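Local coordinates for BH2414 protein (PDB 3ON1) that is of unknown function but belongs to the ribosomal protein L7Ae/L30e/S12e/Gadd45 family, many members of which bind RNA, and so may bind RNA itself, at residues A[28-33]-A[54-59]; A[36-41]-A[61-66]; A[41-46]-A[67-72]. All coordinates share one frame; numbering follows the deposited sequence.

Contact 1. Residues A[28-33]-A[54-59]; sequences KAVQNG and DKCGSY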
loop_
_atom_site.group_PDB
_atom_site.type_symbol
_atom_site.label_atom_id
_atom_site.label_comp_id
_atom_site.label_asym_id
_atom_site.label_seq_id
_atom_site.Cartn_x
_atom_site.Cartn_y
_atom_site.Cartn_z
ATOM N N LYS A 28 4.562 2.052 -11.568
ATOM C CA LYS A 28 4.548 1.256 -12.789
ATOM C C LYS A 28 3.424 0.224 -12.774
ATOM O O LYS A 28 2.724 0.048 -13.773
ATOM C CB LYS A 28 5.901 0.574 -12.984
ATOM C CG LYS A 28 6.070 -0.077 -14.336
ATOM C CD LYS A 28 7.468 -0.642 -14.476
ATOM C CE LYS A 28 7.547 -1.601 -15.643
ATOM N NZ LYS A 28 8.893 -2.224 -15.745
ATOM N N ALA A 29 3.240 -0.435 -11.629
ATOM C CA ALA A 29 2.193 -1.444 -11.478
ATOM C C ALA A 29 0.791 -0.850 -11.552
ATOM O O ALA A 29 -0.102 -1.457 -12.135
ATOM C CB ALA A 29 2.382 -2.230 -10.188
ATOM N N VAL A 30 0.609 0.336 -10.969
ATOM C CA VAL A 30 -0.653 1.076 -11.079
ATOM C C VAL A 30 -0.964 1.347 -12.553
ATOM O O VAL A 30 -2.079 1.106 -13.026
ATOM C CB VAL A 30 -0.616 2.397 -10.261
ATOM C CG1 VAL A 30 -1.750 3.339 -10.663
ATOM C CG2 VAL A 30 -0.696 2.104 -8.761
ATOM N N GLN A 31 0.043 1.815 -13.282
ATOM C CA GLN A 31 -0.131 2.139 -14.699
ATOM C C GLN A 31 -0.442 0.904 -15.543
ATOM O O GLN A 31 -1.128 1.004 -16.564
ATOM C CB GLN A 31 1.096 2.861 -15.240
ATOM C CG GLN A 31 1.302 4.231 -14.642
ATOM C CD GLN A 31 2.679 4.792 -14.922
ATOM O OE1 GLN A 31 3.622 4.049 -15.215
ATOM N NE2 GLN A 31 2.808 6.105 -14.815
ATOM N N ASN A 32 0.046 -0.256 -15.101
ATOM C CA ASN A 32 -0.215 -1.528 -15.779
ATOM C C ASN A 32 -1.483 -2.243 -15.325
ATOM O O ASN A 32 -1.747 -3.374 -15.737
ATOM C CB ASN A 32 0.987 -2.458 -15.634
ATOM C CG ASN A 32 2.031 -2.224 -16.701
ATOM O OD1 ASN A 32 1.721 -2.181 -17.895
ATOM N ND2 ASN A 32 3.282 -2.086 -16.279
ATOM N N GLY A 33 -2.262 -1.578 -14.475
ATOM C CA GLY A 33 -3.511 -2.133 -13.955
ATOM C C GLY A 33 -3.351 -3.346 -13.053
ATOM O O GLY A 33 -4.269 -4.171 -12.948
ATOM N N ASP A 54 -1.466 11.850 -6.910
ATOM C CA ASP A 54 -1.734 12.308 -8.280
ATOM C C ASP A 54 -1.988 11.136 -9.225
ATOM O O ASP A 54 -3.016 11.101 -9.909
ATOM C CB ASP A 54 -0.568 13.145 -8.822
ATOM C CG ASP A 54 -0.662 14.611 -8.442
ATOM O OD1 ASP A 54 -1.772 15.082 -8.111
ATOM O OD2 ASP A 54 0.378 15.304 -8.497
ATOM N N LYS A 55 -1.052 10.184 -9.254
ATOM C CA LYS A 55 -1.115 9.040 -10.173
ATOM C C LYS A 55 -2.333 8.167 -9.904
ATOM O O LYS A 55 -3.082 7.842 -10.826
ATOM C CB LYS A 55 0.165 8.190 -10.093
ATOM C CG LYS A 55 1.433 8.873 -10.598
ATOM C CD LYS A 55 1.587 8.788 -12.114
ATOM C CE LYS A 55 2.785 9.602 -12.578
ATOM N NZ LYS A 55 2.923 9.597 -14.058
ATOM N N CYS A 56 -2.541 7.801 -8.641
ATOM C CA CYS A 56 -3.677 6.950 -8.280
ATOM C C CYS A 56 -5.005 7.668 -8.457
ATOM O O CYS A 56 -6.006 7.042 -8.795
ATOM C CB CYS A 56 -3.542 6.425 -6.857
ATOM S SG CYS A 56 -2.160 5.295 -6.637
ATOM N N GLY A 57 -5.005 8.983 -8.247
ATOM C CA GLY A 57 -6.180 9.813 -8.537
ATOM C C GLY A 57 -6.630 9.679 -9.983
ATOM O O GLY A 57 -7.818 9.487 -10.255
ATOM N N SER A 58 -5.670 9.769 -10.904
ATOM C CA SER A 58 -5.932 9.619 -12.338
ATOM C C SER A 58 -6.501 8.249 -12.693
ATOM O O SER A 58 -7.411 8.149 -13.510
ATOM C CB SER A 58 -4.657 9.873 -13.138
ATOM O OG SER A 58 -4.192 11.194 -12.930
ATOM N N TYR A 59 -5.969 7.202 -12.066
ATOM C CA TYR A 59 -6.409 5.833 -12.324
ATOM C C TYR A 59 -7.589 5.397 -11.441
ATOM O O TYR A 59 -8.109 4.286 -11.602
ATOM C CB TYR A 59 -5.234 4.854 -12.174
ATOM C CG TYR A 59 -4.247 4.900 -13.318
ATOM C CD1 TYR A 59 -4.465 4.155 -14.476
ATOM C CD2 TYR A 59 -3.102 5.697 -13.254
ATOM C CE1 TYR A 59 -3.562 4.186 -15.536
ATOM C CE2 TYR A 59 -2.190 5.735 -14.315
ATOM C CZ TYR A 59 -2.434 4.980 -15.452
ATOM O OH TYR A 59 -1.555 5.012 -16.511
HETATM O O HOH W 1 5.253 7.086 -14.302
#

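Contact 2. Residues A[36-41]-A[61-66]; sequences TLVILS and IPVKVV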
loop_
_atom_site.group_PDB
_atom_site.type_symbol
_atom_site.label_atom_id
_atom_site.label_comp_id
_atom_site.label_asym_id
_atom_site.label_seq_id
_atom_site.Cartn_x
_atom_site.Cartn_y
_atom_site.Cartn_z
ATOM N N THR A 36 -4.614 -2.476 -7.009
ATOM C CA THR A 36 -5.963 -1.978 -6.708
ATOM C C THR A 36 -6.071 -1.178 -5.405
ATOM O O THR A 36 -7.150 -0.693 -5.052
ATOM C CB THR A 36 -7.024 -3.101 -6.752
ATOM O OG1 THR A 36 -6.498 -4.305 -6.167
ATOM C CG2 THR A 36 -7.447 -3.362 -8.188
ATOM N N LEU A 37 -4.952 -1.053 -4.692
ATOM C CA LEU A 37 -4.870 -0.197 -3.507
ATOM C C LEU A 37 -3.418 0.159 -3.273
ATOM O O LEU A 37 -2.537 -0.696 -3.392
ATOM C CB LEU A 37 -5.437 -0.893 -2.255
ATOM C CG LEU A 37 -5.206 -0.239 -0.879
ATOM C CD1 LEU A 37 -5.991 1.063 -0.715
ATOM C CD2 LEU A 37 -5.573 -1.191 0.239
ATOM N N VAL A 38 -3.174 1.421 -2.938
ATOM C CA VAL A 38 -1.847 1.850 -2.513
ATOM C C VAL A 38 -1.912 2.294 -1.059
ATOM O O VAL A 38 -2.796 3.049 -0.666
ATOM C CB VAL A 38 -1.288 2.968 -3.425
ATOM C CG1 VAL A 38 0.008 3.543 -2.857
ATOM C CG2 VAL A 38 -1.055 2.416 -4.832
ATOM N N ILE A 39 -0.988 1.772 -0.262
ATOM C CA ILE A 39 -0.826 2.183 1.126
ATOM C C ILE A 39 0.470 2.965 1.247
ATOM O O ILE A 39 1.535 2.473 0.873
ATOM C CB ILE A 39 -0.842 0.972 2.080
ATOM C CG1 ILE A 39 -2.235 0.329 2.084
ATOM C CG2 ILE A 39 -0.433 1.394 3.497
ATOM C CD1 ILE A 39 -2.287 -1.066 2.702
ATOM N N LEU A 40 0.363 4.191 1.749
ATOM C CA LEU A 40 1.522 5.056 1.933
ATOM C C LEU A 40 1.773 5.250 3.410
ATOM O O LEU A 40 0.849 5.529 4.162
ATOM C CB LEU A 40 1.265 6.430 1.319
ATOM C CG LEU A 40 1.259 6.643 -0.185
ATOM C CD1 LEU A 40 0.797 8.059 -0.463
ATOM C CD2 LEU A 40 2.649 6.417 -0.740
ATOM N N SER A 41 3.028 5.117 3.826
ATOM C CA SER A 41 3.403 5.451 5.193
ATOM C C SER A 41 3.140 6.926 5.469
ATOM O O SER A 41 3.397 7.773 4.605
ATOM C CB SER A 41 4.884 5.158 5.422
ATOM O OG SER A 41 5.270 5.603 6.710
ATOM N N ILE A 61 -7.532 4.715 -8.228
ATOM C CA ILE A 61 -7.081 3.688 -7.300
ATOM C C ILE A 61 -7.027 4.319 -5.908
ATOM O O ILE A 61 -6.403 5.371 -5.729
ATOM C CB ILE A 61 -5.688 3.137 -7.709
ATOM C CG1 ILE A 61 -5.738 2.486 -9.100
ATOM C CG2 ILE A 61 -5.154 2.150 -6.675
ATOM C CD1 ILE A 61 -6.740 1.347 -9.241
ATOM N N PRO A 62 -7.691 3.692 -4.918
ATOM C CA PRO A 62 -7.641 4.248 -3.567
ATOM C C PRO A 62 -6.219 4.291 -3.011
ATOM O O PRO A 62 -5.410 3.392 -3.281
ATOM C CB PRO A 62 -8.519 3.289 -2.753
ATOM C CG PRO A 62 -8.574 2.044 -3.553
ATOM C CD PRO A 62 -8.550 2.500 -4.982
ATOM N N VAL A 63 -5.929 5.359 -2.274
ATOM C CA VAL A 63 -4.656 5.537 -1.583
ATOM C C VAL A 63 -4.958 5.809 -0.120
ATOM O O VAL A 63 -5.750 6.705 0.207
ATOM C CB VAL A 63 -3.835 6.728 -2.142
ATOM C CG1 VAL A 63 -2.521 6.895 -1.367
ATOM C CG2 VAL A 63 -3.544 6.550 -3.613
ATOM N N LYS A 64 -4.330 5.038 0.758
ATOM C CA LYS A 64 -4.446 5.278 2.192
ATOM C C LYS A 64 -3.108 5.752 2.720
ATOM O O LYS A 64 -2.061 5.248 2.316
ATOM C CB LYS A 64 -4.901 4.018 2.947
ATOM C CG LYS A 64 -6.206 3.415 2.445
ATOM C CD LYS A 64 -7.371 4.382 2.556
ATOM C CE LYS A 64 -8.564 3.870 1.771
ATOM N NZ LYS A 64 -9.639 4.901 1.694
ATOM N N VAL A 65 -3.147 6.740 3.604
ATOM C CA VAL A 65 -1.942 7.206 4.279
ATOM C C VAL A 65 -2.058 6.802 5.743
ATOM O O VAL A 65 -2.894 7.332 6.470
ATOM C CB VAL A 65 -1.739 8.730 4.123
ATOM C CG1 VAL A 65 -0.471 9.176 4.858
ATOM C CG2 VAL A 65 -1.669 9.102 2.648
ATOM N N VAL A 66 -1.231 5.846 6.159
ATOM C CA VAL A 66 -1.363 5.218 7.481
ATOM C C VAL A 66 -0.035 4.795 8.096
ATOM O O VAL A 66 0.959 4.610 7.389
ATOM C CB VAL A 66 -2.279 3.964 7.437
ATOM C CG1 VAL A 66 -3.737 4.349 7.334
ATOM C CG2 VAL A 66 -1.873 3.023 6.316
#

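Contact 3. Residues A[41-46]-A[67-72]; sequences SSDAGI and GNRQML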
loop_
_atom_site.group_PDB
_atom_site.type_symbol
_atom_site.label_atom_id
_atom_site.label_comp_id
_atom_site.label_asym_id
_atom_site.label_seq_id
_atom_site.Cartn_x
_atom_site.Cartn_y
_atom_site.Cartn_z
ATOM N N SER A 41 3.028 5.117 3.826
ATOM C CA SER A 41 3.403 5.451 5.193
ATOM C C SER A 41 3.140 6.926 5.469
ATOM O O SER A 41 3.397 7.773 4.605
ATOM C CB SER A 41 4.884 5.158 5.422
ATOM O OG SER A 41 5.270 5.603 6.710
ATOM N N SER A 42 2.651 7.236 6.671
ATOM C CA SER A 42 2.535 8.639 7.099
ATOM C C SER A 42 3.876 9.377 7.042
ATOM O O SER A 42 3.908 10.604 6.901
ATOM C CB SER A 42 1.947 8.741 8.505
ATOM O OG SER A 42 0.637 8.206 8.549
ATOM N N ASP A 43 4.958 8.599 7.136
ATOM C CA ASP A 43 6.343 9.078 7.112
ATOM C C ASP A 43 6.858 9.428 5.738
ATOM O O ASP A 43 7.882 10.106 5.614
ATOM C CB ASP A 43 7.266 7.993 7.649
ATOM C CG ASP A 43 7.206 7.882 9.128
ATOM O OD1 ASP A 43 7.463 6.778 9.640
ATOM O OD2 ASP A 43 6.900 8.904 9.776
ATOM N N ALA A 44 6.168 8.936 4.712
ATOM C CA ALA A 44 6.598 9.099 3.321
ATOM C C ALA A 44 6.835 10.580 3.076
ATOM O O ALA A 44 6.116 11.423 3.620
ATOM C CB ALA A 44 5.534 8.578 2.359
ATOM N N GLY A 45 7.852 10.890 2.280
ATOM C CA GLY A 45 8.126 12.267 1.881
ATOM C C GLY A 45 6.940 12.888 1.170
ATOM O O GLY A 45 6.159 12.188 0.520
ATOM N N ILE A 46 6.791 14.200 1.303
ATOM C CA ILE A 46 5.635 14.885 0.719
ATOM C C ILE A 46 5.603 14.737 -0.808
ATOM O O ILE A 46 4.532 14.659 -1.389
ATOM C CB ILE A 46 5.513 16.377 1.184
ATOM C CG1 ILE A 46 4.141 16.972 0.827
ATOM C CG2 ILE A 46 6.660 17.230 0.639
ATOM C CD1 ILE A 46 2.952 16.303 1.497
ATOM N N GLY A 67 -0.042 4.628 9.417
ATOM C CA GLY A 67 1.072 4.034 10.156
ATOM C C GLY A 67 2.374 4.794 10.058
ATOM O O GLY A 67 2.389 6.013 10.004
ATOM N N ASN A 68 3.472 4.055 10.080
ATOM C CA ASN A 68 4.790 4.606 9.821
ATOM C C ASN A 68 5.584 3.529 9.093
ATOM O O ASN A 68 5.094 2.403 8.932
ATOM C CB ASN A 68 5.470 5.067 11.116
ATOM C CG ASN A 68 5.671 3.942 12.102
ATOM O OD1 ASN A 68 6.068 2.843 11.725
ATOM N ND2 ASN A 68 5.408 4.210 13.378
ATOM N N ARG A 69 6.791 3.856 8.643
ATOM C CA ARG A 69 7.540 2.915 7.811
ATOM C C ARG A 69 8.014 1.676 8.578
ATOM O O ARG A 69 8.181 0.611 7.987
ATOM C CB ARG A 69 8.682 3.606 7.057
ATOM C CG ARG A 69 9.813 4.141 7.924
ATOM C CD ARG A 69 10.838 4.866 7.064
ATOM N NE ARG A 69 10.265 6.078 6.483
ATOM C CZ ARG A 69 10.862 6.844 5.573
ATOM N NH1 ARG A 69 12.061 6.526 5.095
ATOM N NH2 ARG A 69 10.243 7.921 5.122
ATOM N N GLN A 70 8.189 1.821 9.889
ATOM C CA GLN A 70 8.566 0.701 10.754
ATOM C C GLN A 70 7.437 -0.323 10.872
ATOM O O GLN A 70 7.658 -1.516 10.632
ATOM C CB GLN A 70 9.007 1.212 12.138
ATOM C CG GLN A 70 10.320 2.001 12.129
ATOM C CD GLN A 70 10.171 3.433 11.640
ATOM O OE1 GLN A 70 9.100 4.041 11.750
ATOM N NE2 GLN A 70 11.251 3.983 11.098
HETATM N N MSE A 71 6.241 0.145 11.227
HETATM C CA MSE A 71 5.052 -0.706 11.324
HETATM C C MSE A 71 4.740 -1.413 10.004
HETATM O O MSE A 71 4.399 -2.593 9.996
HETATM C CB MSE A 71 3.830 0.119 11.730
HETATM C CG MSE A 71 3.870 0.727 13.116
HETATM SE SE MSE A 71 2.525 2.147 13.239
HETATM C CE MSE A 71 1.045 1.151 12.468
ATOM N N LEU A 72 4.844 -0.683 8.895
ATOM C CA LEU A 72 4.541 -1.256 7.572
ATOM C C LEU A 72 5.552 -2.321 7.172
ATOM O O LEU A 72 5.181 -3.409 6.730
ATOM C CB LEU A 72 4.472 -0.160 6.507
ATOM C CG LEU A 72 3.242 0.740 6.505
ATOM C CD1 LEU A 72 3.302 1.658 5.293
ATOM C CD2 LEU A 72 1.959 -0.088 6.491
HETATM O O HOH W 2 -0.313 7.123 10.858
#

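Contact 1. Residues A[28-33]-A[54-59]
Among the polar atoms that link 28-33 to 54-59, the best held is the oxygen of a water molecule, gripped by two bonds, one from each side. Q31 NE2 donates to it from 2.7 Å, and K55 NZ reaches it from the other helix in a weak bond of 3.4 Å. The water thus bridges two donors whose nitrogens, Q31 NE2 and K55 NZ, stand 3.6 Å apart, and no direct hydrogen bond joins 28-33 to 54-59.

Beside this water-bridged pair, the ring of Y59 lies against V30 and Q31. Q31 leaves its helix with CG anti to its own carbonyl carbon (chi1 -67°) and then runs extended, so the methylene part lies against the hydroxyl end of the tyrosine, Q31 CG being 3.5 Å from Y59 OH. The amide plane is turned 55° from the ring. Nearer its root the ring meets V30, whose CG1 is anti to the backbone N and comes within 3.8 Å of Y59 CD2. The carbonyl oxygen of V30 lies over one face of the ring, offset toward the rim, while K55 O sits at the ring's edge, in its plane. The other methyl of V30, CG2, faces C56 SG at 4.1 Å, where the contact becomes buried.

V30 O has a second role, accepting from G33 N at 3.1 Å. Together with the bond from Q34 N to A29 O this makes a Schellman motif, with G33 at positive phi as the C-prime residue ending helix 23-31. V30 and C56 both also rest on V38 of strand 37-41. Two helices set side by side on one face of a mixed sheet, joined by apolar residues beneath and a tyrosine nearer the surface, form one outer layer of the alpha/beta/alpha sandwich of the L7Ae/L30e family.

Contact 2. Residues A[36-41]-A[61-66]
This is parallel beta pairing between strands 37-41 and 63-66, the two ends of a beta-alpha-beta unit at one margin of the four-stranded sheet. The short strand axes approach to 4.7 Å at 24° to each other. Four bonds alternate along the pair: V38 N donates to P62 O, K64 N to V38 O, L40 N to K64 O and V66 N to L40 O. The shortest, L40 N to K64 O at 2.7 Å, runs nearly along the C=O axis. All are nearly straight, between 162° and 173° at the hydrogen. V38 and L40 each spend both N-H and C=O on the segment 61-66, while K64 does the same in return.

Side chains alternate between the faces. On one, L40 CG is anti to its carbonyl carbon and V63 CG1 anti to its backbone N, which brings L40 CD1 to 3.6 Å from V63 CG1; L40 CD1 also leans on V65 CG2. On the other, I39 CG2 meets V66 CG2 at 3.6 Å, the two residues crossing obliquely. At the entrance to the pair, L37 crosses P62 at about a right angle, its CD1 3.9 Å from P62 CB, and I61 CG2 presses on the backbone of T36 and L37.

The face of V38, L40 and V63 is covered by helix 46-59, through L52, L53 and C56. Helices 5-15, 69-75 and 89-100 pack on the other face, where K64 NZ forms a salt bridge with D100, and strand 83-86 continues the sheet beyond 37-41.

Contact 3. Residues A[41-46]-A[67-72]
The backbone N of R69 lies nearer to an oxygen that does not bond it than to the one that does. S41 OG is 3.0 Å away but at a poor angle, whereas D43 OD1, at 3.2 Å, takes the N-H at 163°, met from above the carboxylate plane. S41 OG is engaged elsewhere: anti to its own backbone N, it accepts from D43 N over 3.0 Å, an ST turn inside the type I turn from S41 to A44.

That turn brings D43 beside N68. The two side chains lie side by side, pointing the same way, their carboxylate and amide planes 5° apart, with D43 OD1 3.0 Å from N68 CB. N68 is the N-cap of helix 69-75, and its OD1 accepts from M71 N (selenomethionine) over 2.7 Å, nearly along the C=O axis. A carboxylate at this helix start is likely to be favoured by the helix dipole. With R69 CG in the crowded position and the chain bent at chi3 (66°), the guanidinium is brought to the turn, D43 O lying at its edge, where NH2 makes a weak bond to it. Deeper in, L72 CD1 packs 3.8 Å from S41 CB.

An alanine in place of S41 would remove the acceptor for D43 N and would probably loosen the turn that sets D43 against R69 N. At the margin a water joins S42 OG to G67 O, 3.0 Å from the latter.

An ST turn within a type I turn after strand 37-41 thus meets the asparagine-capped N-terminus of helix 69-75, at the C-terminal ends of the two parallel strands of the alpha/beta/alpha sandwich.

The three contacts follow one beta-alpha-beta unit and its flanks. Contact 2 is the centre of the set, about 5 Å from the centre of the chain, with its own centre about 11 Å from those of contacts 1 and 3. Contact 1 joins it through C56, whose CB lies 3.2 Å from V63 CG2 and whose O is a probable hydrogen-bond acceptor for I61 N. Contact 3 shares S41 with it and takes up the strand ends, S42 N probably donating to V66 O. Contacts 1 and 3 do not touch; their nearest atoms are about 8 Å apart. With the function unknown, none of them can be tied to an active site.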